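Long-range contacts in Beta/alpha-amylase (Paenibacillus polymyxa, PDB 3VOC), which hydrolyses alpha-1,4-glucosidic linkages of starch-like polysaccharides, its family 14 beta-amylase part, the part in this crystal, releasing maltose from non-reducing ends: residues A[305-313]-A[344-354]; A[1-9]-A[374-382]. All coordinates share one frame; numbering follows the deposited sequence. Where two conformers were deposited one is given.

Interaction 1 of 2, residues A[305-313]-A[344-354]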
loop_
_atom_site.group_PDB
_atom_site.type_symbol
_atom_site.label_atom_id
_atom_site.label_comp_id
_atom_site.label_asym_id
_atom_site.label_seq_id
_atom_site.Cartn_x
_atom_site.Cartn_y
_atom_site.Cartn_z
ATOM N N TYR A 305 7.478 11.364 7.354
ATOM C CA TYR A 305 7.946 10.573 6.217
ATOM C C TYR A 305 9.417 10.184 6.361
ATOM O O TYR A 305 9.823 9.124 5.887
ATOM C CB TYR A 305 7.759 11.330 4.905
ATOM C CG TYR A 305 6.341 11.400 4.408
ATOM C CD1 TYR A 305 5.599 10.240 4.169
ATOM C CD2 TYR A 305 5.750 12.627 4.138
ATOM C CE1 TYR A 305 4.297 10.308 3.704
ATOM C CE2 TYR A 305 4.449 12.702 3.671
ATOM C CZ TYR A 305 3.728 11.540 3.460
ATOM O OH TYR A 305 2.434 11.617 2.985
ATOM N N ASN A 306 10.223 11.033 6.999
ATOM C CA ASN A 306 11.638 10.670 7.189
ATOM C C ASN A 306 11.717 9.363 7.980
ATOM O O ASN A 306 12.451 8.451 7.630
ATOM C CB ASN A 306 12.428 11.766 7.928
ATOM C CG ASN A 306 12.749 12.971 7.048
ATOM O OD1 ASN A 306 13.285 12.842 5.936
ATOM N ND2 ASN A 306 12.455 14.156 7.562
ATOM N N ARG A 307 10.946 9.286 9.058
ATOM C CA ARG A 307 10.981 8.118 9.916
ATOM C C ARG A 307 10.366 6.909 9.232
ATOM O O ARG A 307 10.854 5.802 9.390
ATOM C CB ARG A 307 10.227 8.387 11.210
ATOM C CG ARG A 307 10.645 7.472 12.341
ATOM C CD ARG A 307 9.889 7.862 13.594
ATOM N NE ARG A 307 8.603 7.171 13.667
ATOM C CZ ARG A 307 7.609 7.525 14.472
ATOM N NH1 ARG A 307 7.723 8.604 15.235
ATOM N NH2 ARG A 307 6.493 6.801 14.509
ATOM N N LEU A 308 9.271 7.121 8.510
ATOM C CA LEU A 308 8.585 6.011 7.851
ATOM C C LEU A 308 9.499 5.394 6.797
ATOM O O LEU A 308 9.599 4.162 6.690
ATOM C CB LEU A 308 7.285 6.495 7.201
ATOM C CG LEU A 308 6.423 5.419 6.510
ATOM C CD1 LEU A 308 5.955 4.341 7.494
ATOM C CD2 LEU A 308 5.220 6.061 5.871
ATOM N N ILE A 309 10.172 6.246 6.030
ATOM C CA ILE A 309 11.026 5.765 4.932
ATOM C C ILE A 309 12.285 5.127 5.503
ATOM O O ILE A 309 12.788 4.149 4.957
ATOM C CB ILE A 309 11.268 6.870 3.856
ATOM C CG1 ILE A 309 9.932 7.189 3.150
ATOM C CG2 ILE A 309 12.252 6.405 2.778
ATOM C CD1 ILE A 309 9.929 8.540 2.379
ATOM N N GLN A 310 12.763 5.654 6.635
ATOM C CA GLN A 310 13.830 4.982 7.392
ATOM C C GLN A 310 13.489 3.524 7.745
ATOM O O GLN A 310 14.377 2.655 7.726
ATOM C CB GLN A 310 14.198 5.757 8.665
ATOM C CG GLN A 310 15.393 5.131 9.445
ATOM C CD GLN A 310 16.672 5.047 8.632
ATOM O OE1 GLN A 310 17.363 4.004 8.619
ATOM N NE2 GLN A 310 16.999 6.137 7.938
ATOM N N LYS A 311 12.219 3.260 8.067
ATOM C CA LYS A 311 11.793 1.899 8.383
ATOM C C LYS A 311 11.873 0.981 7.161
ATOM O O LYS A 311 12.201 -0.198 7.303
ATOM C CB LYS A 311 10.388 1.883 9.010
ATOM C CG LYS A 311 9.973 0.542 9.595
ATOM C CD LYS A 311 10.662 0.258 10.937
ATOM C CE LYS A 311 10.220 -1.074 11.517
ATOM N NZ LYS A 311 11.220 -1.539 12.532
ATOM N N PHE A 312 11.586 1.516 5.967
ATOM C CA PHE A 312 11.808 0.758 4.728
ATOM C C PHE A 312 13.279 0.352 4.606
ATOM O O PHE A 312 13.590 -0.808 4.341
ATOM C CB PHE A 312 11.372 1.558 3.486
ATOM C CG PHE A 312 9.917 1.419 3.170
ATOM C CD1 PHE A 312 8.966 2.112 3.923
ATOM C CD2 PHE A 312 9.489 0.586 2.134
ATOM C CE1 PHE A 312 7.608 1.985 3.656
ATOM C CE2 PHE A 312 8.116 0.450 1.844
ATOM C CZ PHE A 312 7.174 1.161 2.611
ATOM N N LYS A 313 14.175 1.312 4.826
ATOM C CA LYS A 313 15.608 1.047 4.764
ATOM C C LYS A 313 15.990 -0.020 5.780
ATOM O O LYS A 313 16.704 -0.964 5.443
ATOM C CB LYS A 313 16.407 2.319 5.055
ATOM C CG LYS A 313 17.893 2.188 4.740
ATOM C CD LYS A 313 18.590 3.543 4.873
ATOM C CE LYS A 313 20.094 3.484 4.552
ATOM N NZ LYS A 313 20.356 2.965 3.178
ATOM N N THR A 344 8.632 15.143 -2.498
ATOM C CA THR A 344 8.958 14.985 -1.076
ATOM C C THR A 344 9.383 13.557 -0.751
ATOM O O THR A 344 10.488 13.335 -0.257
ATOM C CB THR A 344 7.774 15.410 -0.180
ATOM O OG1 THR A 344 7.514 16.804 -0.390
ATOM C CG2 THR A 344 8.116 15.180 1.313
ATOM N N VAL A 345 8.521 12.594 -1.055
ATOM C CA VAL A 345 8.768 11.192 -0.726
ATOM C C VAL A 345 9.995 10.692 -1.472
ATOM O O VAL A 345 10.891 10.054 -0.879
ATOM C CB VAL A 345 7.525 10.313 -1.037
ATOM C CG1 VAL A 345 7.882 8.815 -1.034
ATOM C CG2 VAL A 345 6.394 10.616 -0.053
ATOM N N SER A 346 10.054 11.014 -2.760
ATOM C CA SER A 346 11.181 10.589 -3.603
ATOM C C SER A 346 12.530 11.140 -3.127
ATOM O O SER A 346 13.511 10.394 -3.075
ATOM C CB SER A 346 10.941 10.950 -5.081
ATOM O OG SER A 346 9.783 10.300 -5.599
ATOM N N SER A 347 12.575 12.429 -2.796
ATOM C CA SER A 347 13.804 13.068 -2.270
ATOM C C SER A 347 14.289 12.414 -0.978
ATOM O O SER A 347 15.490 12.187 -0.797
ATOM C CB SER A 347 13.569 14.554 -1.984
ATOM O OG SER A 347 13.522 15.298 -3.187
ATOM N N ILE A 348 13.354 12.137 -0.077
ATOM C CA ILE A 348 13.700 11.471 1.179
ATOM C C ILE A 348 14.245 10.069 0.924
ATOM O O ILE A 348 15.313 9.712 1.440
ATOM C CB ILE A 348 12.515 11.435 2.149
ATOM C CG1 ILE A 348 12.109 12.870 2.518
ATOM C CG2 ILE A 348 12.856 10.560 3.401
ATOM C CD1 ILE A 348 10.775 12.988 3.251
ATOM N N ALA A 349 13.522 9.276 0.134
ATOM C CA ALA A 349 14.002 7.942 -0.228
ATOM C C ALA A 349 15.415 7.977 -0.836
ATOM O O ALA A 349 16.288 7.198 -0.435
ATOM C CB ALA A 349 13.021 7.269 -1.172
ATOM N N ASN A 350 15.654 8.878 -1.791
ATOM C CA ASN A 350 16.999 8.962 -2.400
ATOM C C ASN A 350 18.074 9.395 -1.421
ATOM O O ASN A 350 19.178 8.862 -1.447
ATOM C CB ASN A 350 17.030 9.873 -3.632
ATOM C CG ASN A 350 16.412 9.211 -4.847
ATOM O OD1 ASN A 350 16.348 7.982 -4.933
ATOM N ND2 ASN A 350 15.946 10.020 -5.786
ATOM N N ALA A 351 17.739 10.351 -0.555
ATOM C CA ALA A 351 18.661 10.804 0.501
ATOM C C ALA A 351 19.097 9.636 1.383
ATOM O O ALA A 351 20.231 9.606 1.870
ATOM C CB ALA A 351 18.014 11.882 1.353
ATOM N N LYS A 352 18.197 8.672 1.572
ATOM C CA LYS A 352 18.453 7.503 2.423
ATOM C C LYS A 352 18.947 6.279 1.666
ATOM O O LYS A 352 19.292 5.269 2.277
ATOM C CB LYS A 352 17.206 7.138 3.235
ATOM C CG LYS A 352 16.753 8.249 4.163
ATOM C CD LYS A 352 15.712 7.742 5.127
ATOM C CE LYS A 352 15.280 8.829 6.084
ATOM N NZ LYS A 352 16.193 8.958 7.250
ATOM N N GLY A 353 18.997 6.350 0.344
ATOM C CA GLY A 353 19.392 5.178 -0.422
ATOM C C GLY A 353 18.324 4.094 -0.413
ATOM O O GLY A 353 18.645 2.910 -0.501
ATOM N N VAL A 354 17.056 4.487 -0.298
ATOM C CA VAL A 354 15.946 3.544 -0.479
ATOM C C VAL A 354 15.570 3.506 -1.958
ATOM O O VAL A 354 15.249 4.539 -2.544
ATOM C CB VAL A 354 14.725 3.920 0.396
ATOM C CG1 VAL A 354 13.522 3.011 0.095
ATOM C CG2 VAL A 354 15.093 3.827 1.887
HETATM O O HOH W 1 19.547 0.732 1.708
#
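I309 overlaps the other helix with both its branches: its side chain is a knob seated among V345, I348, A349 and K352. CD1 lies 3.7 Å from CG2 of I348, the two isoleucines crossing at about a right angle, while I309 CG2, placed anti to the backbone N, reaches A349 and then CG2 of V354 at 3.9 Å. These are neighbouring outer helices of the TIM barrel, 305-315 and 338-352, which lie on either side of strand 318-321 in the chain; their segments cross at -48° with axes 9.7 Å apart. At the N-terminal end of 305-313 the Y305 ring takes V345 CG2 over the centre of one face, a CH-pi contact 4.3 Å from the centroid, and I348 CD1 rests on Y305 CB. The phenol OH goes elsewhere, to E297. K352 is a second knob, fitted among N306, I309, Q310 and K313, and its CE lies 3.2 Å from the backbone O of N306. K313 slants across the K352 side chain, extended until the last torsion (chi4 58°) turns NZ onto K352 O. That bond is 2.7 Å long and nearly along the C=O axis. A water held by K313 NZ also donates to G353 O, in the Schellman motif that ends helix 344-352. Next after G353, V354 sets CG1 against F312 CB, and L319 of strand 318-321 touches both residues. The chemistry is thus graded from aliphatic packing to a lysine amine at a helix C-terminus, where its positive charge would probably be welcomed by the carbonyls gathered there.

Interaction 2 of 2, residues A[1-9]-A[374-382]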
loop_
_atom_site.group_PDB
_atom_site.type_symbol
_atom_site.label_atom_id
_atom_site.label_comp_id
_atom_site.label_asym_id
_atom_site.label_seq_id
_atom_site.Cartn_x
_atom_site.Cartn_y
_atom_site.Cartn_z
ATOM N N ALA A 1 18.310 10.968 -14.526
ATOM C CA ALA A 1 18.083 9.749 -15.370
ATOM C C ALA A 1 17.468 8.643 -14.517
ATOM O O ALA A 1 17.679 8.618 -13.296
ATOM C CB ALA A 1 19.397 9.277 -15.948
ATOM N N VAL A 2 16.735 7.724 -15.153
ATOM C CA VAL A 2 16.279 6.516 -14.461
ATOM C C VAL A 2 17.491 5.694 -14.006
ATOM O O VAL A 2 18.603 5.867 -14.514
ATOM C CB VAL A 2 15.326 5.649 -15.329
ATOM C CG1 VAL A 2 14.131 6.480 -15.819
ATOM C CG2 VAL A 2 16.078 5.006 -16.526
ATOM N N ALA A 3 17.277 4.804 -13.050
ATOM C CA ALA A 3 18.351 3.941 -12.582
ATOM C C ALA A 3 18.861 3.000 -13.685
ATOM O O ALA A 3 18.141 2.697 -14.648
ATOM C CB ALA A 3 17.901 3.164 -11.387
ATOM N N ASP A 4 20.098 2.534 -13.526
ATOM C CA ASP A 4 20.739 1.633 -14.500
ATOM C C ASP A 4 19.958 0.347 -14.747
ATOM O O ASP A 4 20.069 -0.265 -15.816
ATOM C CB ASP A 4 22.165 1.268 -14.056
ATOM C CG ASP A 4 23.187 2.360 -14.371
ATOM O OD1 ASP A 4 22.900 3.283 -15.188
ATOM O OD2 ASP A 4 24.303 2.288 -13.799
ATOM N N ASP A 5 19.166 -0.057 -13.764
ATOM C CA ASP A 5 18.391 -1.287 -13.871
ATOM C C ASP A 5 16.892 -1.028 -14.132
ATOM O O ASP A 5 16.056 -1.917 -13.951
ATOM C CB ASP A 5 18.605 -2.154 -12.602
ATOM C CG ASP A 5 18.123 -1.465 -11.313
ATOM O OD1 ASP A 5 17.724 -0.285 -11.340
ATOM O OD2 ASP A 5 18.136 -2.118 -10.260
ATOM N N PHE A 6 16.553 0.190 -14.546
ATOM C CA PHE A 6 15.142 0.551 -14.745
ATOM C C PHE A 6 14.435 -0.394 -15.703
ATOM O O PHE A 6 14.973 -0.717 -16.769
ATOM C CB PHE A 6 15.025 1.967 -15.291
ATOM C CG PHE A 6 13.615 2.397 -15.523
ATOM C CD1 PHE A 6 12.829 2.844 -14.453
ATOM C CD2 PHE A 6 13.053 2.333 -16.793
ATOM C CE1 PHE A 6 11.511 3.242 -14.662
ATOM C CE2 PHE A 6 11.722 2.723 -17.009
ATOM C CZ PHE A 6 10.956 3.184 -15.937
ATOM N N GLN A 7 13.235 -0.837 -15.335
ATOM C CA GLN A 7 12.365 -1.533 -16.284
ATOM C C GLN A 7 10.924 -1.055 -16.146
ATOM O O GLN A 7 10.519 -0.611 -15.069
ATOM C CB GLN A 7 12.400 -3.048 -16.045
ATOM C CG GLN A 7 13.744 -3.720 -16.271
ATOM C CD GLN A 7 14.216 -3.669 -17.712
ATOM O OE1 GLN A 7 13.426 -3.517 -18.629
ATOM N NE2 GLN A 7 15.527 -3.804 -17.908
ATOM N N ALA A 8 10.158 -1.169 -17.230
ATOM C CA ALA A 8 8.741 -0.797 -17.228
ATOM C C ALA A 8 7.880 -2.040 -17.120
ATOM O O ALA A 8 8.023 -2.972 -17.913
ATOM C CB ALA A 8 8.384 -0.015 -18.486
ATOM N N SER A 9 6.981 -2.043 -16.141
ATOM C CA SER A 9 6.035 -3.125 -15.953
ATOM C C SER A 9 4.612 -2.622 -16.103
ATOM O O SER A 9 4.374 -1.420 -16.182
ATOM C CB SER A 9 6.227 -3.721 -14.566
ATOM O OG SER A 9 7.530 -4.280 -14.497
ATOM N N GLU A 374 9.115 12.817 -16.061
ATOM C CA GLU A 374 9.808 13.803 -15.215
ATOM C C GLU A 374 10.209 13.195 -13.863
ATOM O O GLU A 374 11.354 13.335 -13.424
ATOM C CB GLU A 374 8.941 15.068 -15.045
ATOM C CG GLU A 374 9.387 16.025 -13.926
ATOM C CD GLU A 374 8.221 16.786 -13.277
ATOM O OE1 GLU A 374 8.322 17.184 -12.094
ATOM O OE2 GLU A 374 7.200 17.000 -13.956
ATOM N N LYS A 375 9.272 12.497 -13.221
ATOM C CA LYS A 375 9.527 11.936 -11.908
ATOM C C LYS A 375 10.583 10.843 -11.926
ATOM O O LYS A 375 11.551 10.897 -11.149
ATOM C CB LYS A 375 8.219 11.436 -11.244
ATOM C CG LYS A 375 7.152 12.561 -11.037
ATOM C CD LYS A 375 7.762 13.812 -10.397
ATOM C CE LYS A 375 6.668 14.838 -9.994
ATOM N NZ LYS A 375 7.245 16.190 -9.626
ATOM N N ILE A 376 10.424 9.867 -12.820
ATOM C CA ILE A 376 11.367 8.734 -12.847
ATOM C C ILE A 376 12.806 9.170 -13.168
ATOM O O ILE A 376 13.746 8.566 -12.668
ATOM C CB ILE A 376 10.880 7.539 -13.747
ATOM C CG1 ILE A 376 10.710 7.959 -15.214
ATOM C CG2 ILE A 376 9.562 6.966 -13.192
ATOM C CD1 ILE A 376 10.245 6.818 -16.143
ATOM N N THR A 377 12.964 10.218 -13.984
ATOM C CA THR A 377 14.290 10.704 -14.371
ATOM C C THR A 377 14.900 11.664 -13.337
ATOM O O THR A 377 16.118 11.672 -13.160
ATOM C CB THR A 377 14.304 11.402 -15.764
ATOM O OG1 THR A 377 13.362 12.479 -15.771
ATOM C CG2 THR A 377 13.959 10.411 -16.889
ATOM N N LYS A 378 14.067 12.475 -12.669
ATOM C CA LYS A 378 14.543 13.359 -11.594
ATOM C C LYS A 378 15.069 12.543 -10.416
ATOM O O LYS A 378 16.030 12.937 -9.757
ATOM C CB LYS A 378 13.427 14.275 -11.081
ATOM C CG LYS A 378 13.253 15.576 -11.848
ATOM C CD LYS A 378 12.057 16.370 -11.304
ATOM C CE LYS A 378 11.880 17.708 -12.027
ATOM N NZ LYS A 378 10.663 18.457 -11.542
ATOM N N PHE A 379 14.437 11.406 -10.152
ATOM C CA PHE A 379 14.697 10.695 -8.897
ATOM C C PHE A 379 15.324 9.312 -9.031
ATOM O O PHE A 379 15.396 8.560 -8.060
ATOM C CB PHE A 379 13.421 10.665 -8.049
ATOM C CG PHE A 379 12.909 12.040 -7.690
ATOM C CD1 PHE A 379 13.623 12.850 -6.802
ATOM C CD2 PHE A 379 11.724 12.525 -8.241
ATOM C CE1 PHE A 379 13.176 14.132 -6.477
ATOM C CE2 PHE A 379 11.258 13.813 -7.923
ATOM C CZ PHE A 379 11.988 14.617 -7.030
ATOM N N GLY A 380 15.772 8.963 -10.231
ATOM C CA GLY A 380 16.504 7.697 -10.391
ATOM C C GLY A 380 15.673 6.471 -10.027
ATOM O O GLY A 380 16.178 5.531 -9.390
ATOM N N TYR A 381 14.404 6.473 -10.441
ATOM C CA TYR A 381 13.525 5.312 -10.215
ATOM C C TYR A 381 14.078 4.034 -10.842
ATOM O O TYR A 381 14.717 4.075 -11.910
ATOM C CB TYR A 381 12.100 5.590 -10.715
ATOM C CG TYR A 381 11.221 6.290 -9.694
ATOM C CD1 TYR A 381 10.062 5.668 -9.209
ATOM C CD2 TYR A 381 11.544 7.564 -9.212
ATOM C CE1 TYR A 381 9.243 6.296 -8.276
ATOM C CE2 TYR A 381 10.716 8.214 -8.265
ATOM C CZ TYR A 381 9.569 7.555 -7.803
ATOM O OH TYR A 381 8.745 8.136 -6.861
ATOM N N HIS A 382 13.859 2.913 -10.155
ATOM C CA HIS A 382 14.317 1.609 -10.612
ATOM C C HIS A 382 13.222 0.881 -11.379
ATOM O O HIS A 382 13.459 -0.126 -12.027
ATOM C CB HIS A 382 14.804 0.764 -9.419
ATOM C CG HIS A 382 16.009 1.340 -8.745
ATOM N ND1 HIS A 382 17.297 1.057 -9.151
ATOM C CD2 HIS A 382 16.119 2.216 -7.719
ATOM C CE1 HIS A 382 18.150 1.716 -8.385
ATOM N NE2 HIS A 382 17.457 2.441 -7.519
#
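The H382 imidazole carries A3 CB over one face, 3.0 Å above the plane and offset toward the rim, with G380 O on that same face; at its edge stands the D5 carboxylate. The F6 ring has V2 CG1 over the centre of one face and Y381 O at its edge, 3.4 Å from CD1. Here the TIM barrel closes: the N-terminal arm that leads into the first strand, 7-11, runs along the end of helix 367-378 and the turn before the last strand, 383-386. Backbone bonds fix its course. The terminal amine of A1 donates to T377 O in the carbonyl plane, on a lone pair, whereas A3 N reaches Y381 O at 2.9 Å from above that carbonyl's plane. The helix has already ended at F379; G380, at positive phi, turns the chain toward the last strand, and its CA makes a CA-H...O contact with A1 O, 3.3 Å. Between the two backbones V2 and I376 lie side by side, CG1 to CG1 3.8 Å, and I376 CD1 extends to F6 CZ; I410 of helix 403-411 touches both I376 and F6. The type I turn from A3 to F6 then brings D5 round to the histidine. Its chi1 of 62° sets the carboxylate between the backbone N and the carbonyl carbon, with the carboxylate plane 84° from the imidazole. D5 OD2 is in a salt bridge with R355, which probably helps keep the carboxylate charged. The other oxygen, OD1, uses its syn lone pair to accept H382 ND1 at 2.6 Å, lying nearly in the ring plane.

Along the chain interaction 1 is nested within the loop closed by interaction 2, which brings residues 1-9 back against 374-382 near the end of the modelled chain. Their centres are 16 Å apart on the outside of one eight-stranded parallel barrel. Interaction 1 pairs the helices that lead into strands 318-321 and 356-359; interaction 2 sits where the last strand, 383-386, meets the first, 7-11. The two are joined directly: probable hydrogen bonds link S346 OG to Y381 OH and N350 ND2 to F379 O, and the F379 ring packs on S346 and S347. Contacts thus connect helix 305-315, through 338-352, to the seam of the barrel.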